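Local coordinates for protein quinone oxidoreductase (PDB 3TQH) that binds NADPH and probably uses it to reduce quinones, as a member of the medium-chain dehydrogenase/reductase family with a GroES-like and a Rossmann-type domain, at residues S69-F75 and P102-Y108; V40-S44 and F128-S133; V150-D154 and K176-V180. The contacts are given in a common frame with arbitrary orientation. Residue numbers count along the deposited sequence, not the author numbering.

From the N terminus, the chain first enters interaction 2 along the strand ending at Ser44. Before it reaches that partner, helix 128-133, it forms interaction 1, in which residues 69-75 meet the loop 102-108; the loop closed by interaction 1 is therefore nested inside the longer one closed by interaction 2. The two contacts touch, since strands 36-44 and 74-82 are neighbours in one sheet of the GroES-like part, and Asp74 CB lies 3.2 Å from Ala132 O. Interaction 3 follows in series, closing a short loop in the nucleotide-binding part around strand 155-158 and helix 164-175. Its centre is about 35 Å from that of interaction 1 and about 30 Å from that of interaction 2.

Interaction 1 of 3, residues S69-F75 and P102-Y108; sequences SGLGYDF and PDHPCCY
Segments with little regular structure can be locked together by a few backbone bonds. Residues 69-73 and 102-108 are irregular, 74-75 begin strand 74-82, and CA atoms lie 4.5 Å apart at Gly70-Cys106, Leu71-Pro105 and Gly72-Cys107. Pro105, with the most surface covered by the contact, has its CA-to-CB bond toward the other segment, CB 3.7 Å from Tyr73 CE1. Tyr73 (chi1 m) starts away from the loop, yet its hydroxyl returns to it, OH donating to Pro102 O at 2.6 Å; Pro102 follows a cis peptide. Cys107 (chi1 m) faces inward, its SG 3.3 Å from Tyr73 O and 3.8 Å from Phe75 CB, forming an oblique sulfur-aromatic contact with the Phe75 ring. The backbone seals this core: Gly72 O accepts from Cys106 N at 3.0 Å and Cys107 N at 3.1 Å, while Tyr108 N donates to Leu71 O at 2.8 Å. Gly72, at phi 101° and psi 140°, could carry no CB without striking Tyr108 CD1. Leu71 CB lies over the Tyr108 ring, 3.9 Å from its centroid, a CH-pi contact. One water links Ser69 OG to Pro105 O, another Leu71 N to Tyr108 O. The Tyr108 hydroxyl bonds to Asp49 and His304. The contact joins the start of strand 74-82 to the loop between strands 94-98 and 111-114, a buried junction within the GroES-like fold of medium-chain dehydrogenases/reductases.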
loop_
_atom_site.group_PDB
_atom_site.type_symbol
_atom_site.label_atom_id
_atom_site.label_comp_id
_atom_site.label_asym_id
_atom_site.label_seq_id
_atom_site.Cartn_x
_atom_site.Cartn_y
_atom_site.Cartn_z
ATOM N N SER A 69 -18.164 10.537 1.662
ATOM C CA SER A 69 -17.238 9.637 2.329
ATOM C C SER A 69 -15.870 10.283 2.460
ATOM O O SER A 69 -15.469 11.079 1.612
ATOM C CB SER A 69 -17.110 8.340 1.524
ATOM O OG SER A 69 -16.088 7.504 2.033
ATOM N N GLY A 70 -15.163 9.938 3.532
ATOM C CA GLY A 70 -13.745 10.245 3.648
ATOM C C GLY A 70 -12.919 9.322 2.763
ATOM O O GLY A 70 -13.466 8.541 1.986
ATOM N N LEU A 71 -11.597 9.416 2.895
ATOM C CA LEU A 71 -10.665 8.571 2.164
ATOM C C LEU A 71 -9.420 8.294 2.993
ATOM O O LEU A 71 -9.072 9.065 3.882
ATOM C CB LEU A 71 -10.247 9.245 0.856
ATOM C CG LEU A 71 -11.107 9.038 -0.395
ATOM C CD1 LEU A 71 -10.422 9.709 -1.586
ATOM C CD2 LEU A 71 -11.357 7.562 -0.682
ATOM N N GLY A 72 -8.743 7.189 2.683
ATOM C CA GLY A 72 -7.455 6.867 3.297
ATOM C C GLY A 72 -7.558 5.832 4.401
ATOM O O GLY A 72 -8.492 5.859 5.198
ATOM N N TYR A 73 -6.591 4.922 4.447
ATOM C CA TYR A 73 -6.558 3.868 5.461
ATOM C C TYR A 73 -5.320 3.940 6.365
ATOM O O TYR A 73 -5.376 3.493 7.503
ATOM C CB TYR A 73 -6.592 2.490 4.794
ATOM C CG TYR A 73 -7.834 2.184 3.977
ATOM C CD1 TYR A 73 -9.097 2.145 4.563
ATOM C CD2 TYR A 73 -7.739 1.891 2.621
ATOM C CE1 TYR A 73 -10.234 1.847 3.807
ATOM C CE2 TYR A 73 -8.862 1.586 1.864
ATOM C CZ TYR A 73 -10.101 1.565 2.456
ATOM O OH TYR A 73 -11.205 1.263 1.683
ATOM N N ASP A 74 -4.213 4.478 5.849
ATOM C CA ASP A 74 -2.935 4.493 6.549
ATOM C C ASP A 74 -2.821 5.756 7.379
ATOM O O ASP A 74 -3.090 6.851 6.873
ATOM C CB ASP A 74 -1.773 4.510 5.551
ATOM C CG ASP A 74 -1.525 3.172 4.880
ATOM O OD1 ASP A 74 -2.212 2.176 5.211
ATOM O OD2 ASP A 74 -0.616 3.122 4.014
ATOM N N PHE A 75 -2.396 5.624 8.634
ATOM C CA PHE A 75 -2.257 6.797 9.486
ATOM C C PHE A 75 -1.188 6.653 10.555
ATOM O O PHE A 75 -0.748 5.560 10.895
ATOM C CB PHE A 75 -3.590 7.128 10.173
ATOM C CG PHE A 75 -3.849 6.308 11.404
ATOM C CD1 PHE A 75 -4.511 5.092 11.318
ATOM C CD2 PHE A 75 -3.402 6.739 12.645
ATOM C CE1 PHE A 75 -4.738 4.334 12.454
ATOM C CE2 PHE A 75 -3.615 5.989 13.776
ATOM C CZ PHE A 75 -4.283 4.784 13.686
ATOM N N PRO A 102 -12.159 -2.113 5.456
ATOM C CA PRO A 102 -12.165 -1.382 4.180
ATOM C C PRO A 102 -13.337 -0.407 3.971
ATOM O O PRO A 102 -13.226 0.517 3.164
ATOM C CB PRO A 102 -12.260 -2.510 3.155
ATOM C CG PRO A 102 -13.073 -3.550 3.837
ATOM C CD PRO A 102 -12.866 -3.399 5.332
ATOM N N ASP A 103 -14.442 -0.604 4.684
ATOM C CA ASP A 103 -15.715 0.039 4.315
ATOM C C ASP A 103 -15.908 1.482 4.804
ATOM O O ASP A 103 -16.866 2.139 4.398
ATOM C CB ASP A 103 -16.890 -0.834 4.782
ATOM C CG ASP A 103 -17.000 -2.143 4.001
ATOM O OD1 ASP A 103 -16.391 -2.254 2.908
ATOM O OD2 ASP A 103 -17.703 -3.065 4.473
ATOM N N HIS A 104 -15.005 1.983 5.650
ATOM C CA HIS A 104 -15.133 3.338 6.189
ATOM C C HIS A 104 -13.830 4.128 6.090
ATOM O O HIS A 104 -13.294 4.562 7.108
ATOM C CB HIS A 104 -15.600 3.280 7.648
ATOM C CG HIS A 104 -16.896 2.558 7.841
ATOM N ND1 HIS A 104 -18.105 3.076 7.426
ATOM C CD2 HIS A 104 -17.174 1.359 8.405
ATOM C CE1 HIS A 104 -19.074 2.229 7.728
ATOM N NE2 HIS A 104 -18.536 1.178 8.322
ATOM N N PRO A 105 -13.319 4.334 4.861
ATOM C CA PRO A 105 -12.057 5.076 4.706
ATOM C C PRO A 105 -12.196 6.493 5.254
ATOM O O PRO A 105 -13.244 7.115 5.078
ATOM C CB PRO A 105 -11.827 5.079 3.194
ATOM C CG PRO A 105 -13.175 4.838 2.594
ATOM C CD PRO A 105 -13.907 3.965 3.562
ATOM N N CYS A 106 -11.156 6.987 5.923
ATOM C CA CYS A 106 -11.318 8.127 6.830
ATOM C C CYS A 106 -10.048 8.875 7.250
ATOM O O CYS A 106 -10.130 9.774 8.080
ATOM C CB CYS A 106 -11.985 7.611 8.105
ATOM S SG CYS A 106 -10.938 6.408 8.995
ATOM N N CYS A 107 -8.891 8.535 6.692
ATOM C CA CYS A 107 -7.623 9.013 7.237
ATOM C C CYS A 107 -7.133 10.367 6.696
ATOM O O CYS A 107 -6.275 10.993 7.323
ATOM C CB CYS A 107 -6.539 7.953 7.057
ATOM S SG CYS A 107 -6.745 6.489 8.083
ATOM N N TYR A 108 -7.650 10.819 5.548
ATOM C CA TYR A 108 -7.382 12.189 5.084
ATOM C C TYR A 108 -8.152 13.133 6.011
ATOM O O TYR A 108 -9.173 13.706 5.617
ATOM C CB TYR A 108 -7.869 12.431 3.649
ATOM C CG TYR A 108 -7.261 11.615 2.522
ATOM C CD1 TYR A 108 -6.446 10.506 2.751
ATOM C CD2 TYR A 108 -7.561 11.940 1.200
ATOM C CE1 TYR A 108 -5.928 9.767 1.686
ATOM C CE2 TYR A 108 -7.053 11.212 0.140
ATOM C CZ TYR A 108 -6.242 10.127 0.384
ATOM O OH TYR A 108 -5.758 9.414 -0.689
HETATM O O HOH W 1 -15.986 6.497 4.353
HETATM O O HOH W 2 -11.387 11.687 5.136
#

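Interaction 2 of 3, residues V40-S44 and F128-S133; sequences VHAAS and FLQAAS. With SO4 (sulfate ion), chain D.
Small side chains let a helix lie close to a strand, as strand 42-44 and helix 128-133 illustrate: their axes approach to 6.6 Å and run 35° apart with a signed crossing of -35°. The CA register pairs Ala42 with Leu129, Ala43 with Ala132 and Ser44 with Ser133 at 5.0 to 5.4 Å. Ala42 CB sits 3.6 Å from Ala132 CB and 4.0 Å from Leu129 CD2, the leucine (chi1 m, chi2 t) starting away and bending its end back. Ser44 adopts p, which carries OG to Ala132 O at 2.6 Å as donor. Ser133, in m, instead donates from OG to Leu129 O at 2.9 Å within its own helix. At the corner of the chain, His41 (chi1 -79°, chi2 -117°) and Phe128 (chi1 -76°, chi2 103°) stack face to face, with centroids 4.2 Å apart and planes at 22°; His41 CB adds a CH-pi contact. Phe128 N donates to sulfate O3 at 2.7 Å, the ion probably coming from the crystallisation liquor. His41 and Ala42 both face Ser76, a classic beta bulge. Ala131 and Ala132 touch Ser76, and Leu129 and Ser133 touch Val317, so the helix lies over strand 36-44 and two of its sheet neighbours, 74-82 and 315-319.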
loop_
_atom_site.group_PDB
_atom_site.type_symbol
_atom_site.label_atom_id
_atom_site.label_comp_id
_atom_site.label_asym_id
_atom_site.label_seq_id
_atom_site.Cartn_x
_atom_site.Cartn_y
_atom_site.Cartn_z
ATOM N N VAL A 40 -4.392 12.804 14.257
ATOM C CA VAL A 40 -3.565 12.377 13.126
ATOM C C VAL A 40 -2.398 13.330 12.859
ATOM O O VAL A 40 -2.585 14.531 12.712
ATOM C CB VAL A 40 -4.402 12.223 11.828
ATOM C CG1 VAL A 40 -3.511 11.831 10.643
ATOM C CG2 VAL A 40 -5.500 11.185 12.025
ATOM N N HIS A 41 -1.195 12.770 12.790
ATOM C CA HIS A 41 0.004 13.522 12.422
ATOM C C HIS A 41 0.333 13.339 10.943
ATOM O O HIS A 41 0.764 14.285 10.282
ATOM C CB HIS A 41 1.189 13.112 13.302
ATOM C CG HIS A 41 1.169 13.743 14.661
ATOM N ND1 HIS A 41 2.154 14.602 15.097
ATOM C CD2 HIS A 41 0.266 13.665 15.668
ATOM C CE1 HIS A 41 1.868 15.011 16.322
ATOM N NE2 HIS A 41 0.726 14.459 16.691
ATOM N N ALA A 42 0.111 12.133 10.422
ATOM C CA ALA A 42 0.396 11.836 9.022
ATOM C C ALA A 42 -0.545 10.762 8.467
ATOM O O ALA A 42 -1.028 9.903 9.211
ATOM C CB ALA A 42 1.850 11.408 8.868
ATOM N N ALA A 43 -0.796 10.822 7.160
ATOM C CA ALA A 43 -1.651 9.851 6.471
ATOM C C ALA A 43 -1.191 9.683 5.021
ATOM O O ALA A 43 -1.074 10.663 4.288
ATOM C CB ALA A 43 -3.098 10.307 6.506
ATOM N N SER A 44 -0.930 8.446 4.606
ATOM C CA SER A 44 -0.382 8.205 3.278
ATOM C C SER A 44 -1.459 7.857 2.278
ATOM O O SER A 44 -2.538 7.386 2.642
ATOM C CB SER A 44 0.682 7.108 3.309
ATOM O OG SER A 44 0.138 5.847 3.645
ATOM N N PHE A 128 6.698 10.378 12.104
ATOM C CA PHE A 128 5.275 10.174 11.850
ATOM C C PHE A 128 4.983 9.961 10.357
ATOM O O PHE A 128 4.176 9.105 9.998
ATOM C CB PHE A 128 4.453 11.351 12.394
ATOM C CG PHE A 128 4.283 11.333 13.890
ATOM C CD1 PHE A 128 5.035 12.168 14.702
ATOM C CD2 PHE A 128 3.369 10.472 14.488
ATOM C CE1 PHE A 128 4.879 12.157 16.078
ATOM C CE2 PHE A 128 3.204 10.453 15.867
ATOM C CZ PHE A 128 3.960 11.300 16.664
ATOM N N LEU A 129 5.642 10.738 9.499
ATOM C CA LEU A 129 5.516 10.587 8.049
ATOM C C LEU A 129 5.941 9.193 7.577
ATOM O O LEU A 129 5.266 8.579 6.742
ATOM C CB LEU A 129 6.339 11.653 7.322
ATOM C CG LEU A 129 5.850 13.094 7.477
ATOM C CD1 LEU A 129 6.930 14.071 7.046
ATOM C CD2 LEU A 129 4.559 13.312 6.697
ATOM N N GLN A 130 7.061 8.699 8.100
ATOM C CA GLN A 130 7.498 7.338 7.792
ATOM C C GLN A 130 6.489 6.302 8.295
ATOM O O GLN A 130 6.168 5.349 7.588
ATOM C CB GLN A 130 8.879 7.052 8.393
ATOM C CG GLN A 130 10.031 7.714 7.653
ATOM C CD GLN A 130 11.368 7.479 8.326
ATOM O OE1 GLN A 130 11.474 7.515 9.555
ATOM N NE2 GLN A 130 12.401 7.247 7.524
ATOM N N ALA A 131 5.992 6.502 9.512
ATOM C CA ALA A 131 5.054 5.560 10.121
ATOM C C ALA A 131 3.736 5.444 9.347
ATOM O O ALA A 131 3.163 4.363 9.274
ATOM C CB ALA A 131 4.785 5.935 11.573
ATOM N N ALA A 132 3.256 6.553 8.784
ATOM C CA ALA A 132 1.989 6.561 8.047
ATOM C C ALA A 132 2.156 6.020 6.632
ATOM O O ALA A 132 1.193 5.596 6.014
ATOM C CB ALA A 132 1.406 7.972 7.998
ATOM N N SER A 133 3.381 6.040 6.122
ATOM C CA SER A 133 3.667 5.582 4.763
ATOM C C SER A 133 3.876 4.073 4.668
ATOM O O SER A 133 3.866 3.510 3.574
ATOM C CB SER A 133 4.895 6.313 4.220
ATOM O OG SER A 133 4.629 7.701 4.069
HETATM S S SO4 D . 7.583 13.965 12.065
HETATM O O1 SO4 D . 6.585 14.881 12.612
HETATM O O2 SO4 D . 8.910 14.585 12.122
HETATM O O3 SO4 D . 7.641 12.748 12.873
HETATM O O4 SO4 D . 7.231 13.645 10.680
#

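Interaction 3 of 3, residues V150-D154 and K176-V180; sequences VKQGD and KGTTV
A turn that leads into one strand can pair with the helix end that leads into the next, as residues 150-154 do with 176-180 through two backbone hydrogen bonds. The CA-to-CB bond of Val150 (chi1 t) points toward the other segment, where CG1 lies 4.0 Å from Lys176 CB; beyond the segments Val150 packs on Leu145 and Val156. The CA-to-CB bond of Lys151 points away, but its backbone opens a type II beta turn that runs to Asp154, whose N donates to Lys151 O at 3.3 Å. The nearest CA pair is Gln152 with Gly177, 4.3 Å apart; Gln152 CA also lies 3.5 Å from Gly177 O in a CA-H...O contact. Here the motif across the way becomes plain: Gly177, at phi 92° and psi 25°, ends helix 164-175 in a Schellman motif, and the chain then enters strand 179-184, completing the beta-alpha-beta unit begun by strand 155-158 in a Rossmann-type parallel sheet. Gly153, with phi 101° and psi -28°, takes the position in the turn where a CB would be jammed against the preceding carbonyl, and its N donates to Gly177 O at 3.2 Å. Asp154 (chi1 m) turns OD2 back to accept from Lys151 N at 3.1 Å, and its O receives Thr179 N at 2.9 Å. That O also lies 3.3 Å from Thr178 CB, while Thr178 OG1 bonds to Ala173 O in the helix.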
loop_
_atom_site.group_PDB
_atom_site.type_symbol
_atom_site.label_atom_id
_atom_site.label_comp_id
_atom_site.label_asym_id
_atom_site.label_seq_id
_atom_site.Cartn_x
_atom_site.Cartn_y
_atom_site.Cartn_z
ATOM N N VAL A 150 8.976 -17.251 -1.185
ATOM C CA VAL A 150 10.303 -16.907 -1.665
ATOM C C VAL A 150 11.409 -17.372 -0.700
ATOM O O VAL A 150 11.360 -17.083 0.496
ATOM C CB VAL A 150 10.377 -15.381 -1.890
ATOM C CG1 VAL A 150 11.808 -14.889 -1.835
ATOM C CG2 VAL A 150 9.715 -15.024 -3.211
ATOM N N LYS A 151 12.388 -18.107 -1.231
ATOM C CA LYS A 151 13.564 -18.561 -0.470
ATOM C C LYS A 151 14.835 -18.046 -1.140
ATOM O O LYS A 151 14.787 -17.580 -2.275
ATOM C CB LYS A 151 13.627 -20.094 -0.435
ATOM C CG LYS A 151 12.536 -20.785 0.371
ATOM C CD LYS A 151 12.656 -22.307 0.215
ATOM C CE LYS A 151 11.795 -23.083 1.227
ATOM N NZ LYS A 151 12.237 -24.520 1.393
ATOM N N GLN A 152 15.973 -18.158 -0.456
ATOM C CA GLN A 152 17.260 -17.814 -1.063
ATOM C C GLN A 152 17.529 -18.689 -2.290
ATOM O O GLN A 152 17.296 -19.895 -2.260
ATOM C CB GLN A 152 18.417 -17.952 -0.060
ATOM C CG GLN A 152 19.811 -17.804 -0.701
ATOM C CD GLN A 152 20.937 -17.588 0.299
ATOM O OE1 GLN A 152 20.743 -17.004 1.361
ATOM N NE2 GLN A 152 22.133 -18.043 -0.057
ATOM N N GLY A 153 18.029 -18.068 -3.356
ATOM C CA GLY A 153 18.278 -18.755 -4.625
ATOM C C GLY A 153 17.202 -18.509 -5.674
ATOM O O GLY A 153 17.481 -18.561 -6.869
ATOM N N ASP A 154 15.976 -18.239 -5.230
ATOM C CA ASP A 154 14.835 -18.059 -6.126
ATOM C C ASP A 154 14.976 -16.802 -6.975
ATOM O O ASP A 154 15.527 -15.791 -6.527
ATOM C CB ASP A 154 13.515 -17.976 -5.332
ATOM C CG ASP A 154 13.084 -19.322 -4.726
ATOM O OD1 ASP A 154 13.758 -20.356 -4.949
ATOM O OD2 ASP A 154 12.047 -19.339 -4.023
ATOM N N LYS A 176 15.800 -11.429 1.534
ATOM C CA LYS A 176 15.518 -12.870 1.580
ATOM C C LYS A 176 16.571 -13.685 0.827
ATOM O O LYS A 176 16.606 -14.909 0.948
ATOM C CB LYS A 176 14.139 -13.183 0.999
ATOM C CG LYS A 176 12.966 -12.643 1.800
ATOM C CD LYS A 176 12.544 -13.585 2.925
ATOM C CE LYS A 176 11.200 -13.132 3.552
ATOM N NZ LYS A 176 10.047 -13.223 2.591
ATOM N N GLY A 177 17.413 -13.014 0.042
ATOM C CA GLY A 177 18.481 -13.677 -0.703
ATOM C C GLY A 177 18.073 -14.097 -2.103
ATOM O O GLY A 177 18.659 -15.005 -2.671
ATOM N N THR A 178 17.080 -13.423 -2.671
ATOM C CA THR A 178 16.573 -13.781 -3.992
ATOM C C THR A 178 17.166 -12.902 -5.086
ATOM O O THR A 178 17.587 -11.775 -4.831
ATOM C CB THR A 178 15.039 -13.693 -4.042
ATOM O OG1 THR A 178 14.627 -12.326 -3.954
ATOM C CG2 THR A 178 14.433 -14.482 -2.900
ATOM N N THR A 179 17.217 -13.445 -6.301
ATOM C CA THR A 179 17.556 -12.668 -7.489
ATOM C C THR A 179 16.307 -11.892 -7.894
ATOM O O THR A 179 15.271 -12.499 -8.158
ATOM C CB THR A 179 17.983 -13.582 -8.647
ATOM O OG1 THR A 179 19.071 -14.408 -8.222
ATOM C CG2 THR A 179 18.396 -12.765 -9.859
ATOM N N VAL A 180 16.406 -10.562 -7.929
ATOM C CA VAL A 180 15.251 -9.704 -8.170
ATOM C C VAL A 180 15.315 -9.083 -9.560
ATOM O O VAL A 180 16.262 -8.363 -9.887
ATOM C CB VAL A 180 15.128 -8.591 -7.102
ATOM C CG1 VAL A 180 14.089 -7.544 -7.512
ATOM C CG2 VAL A 180 14.749 -9.195 -5.759
#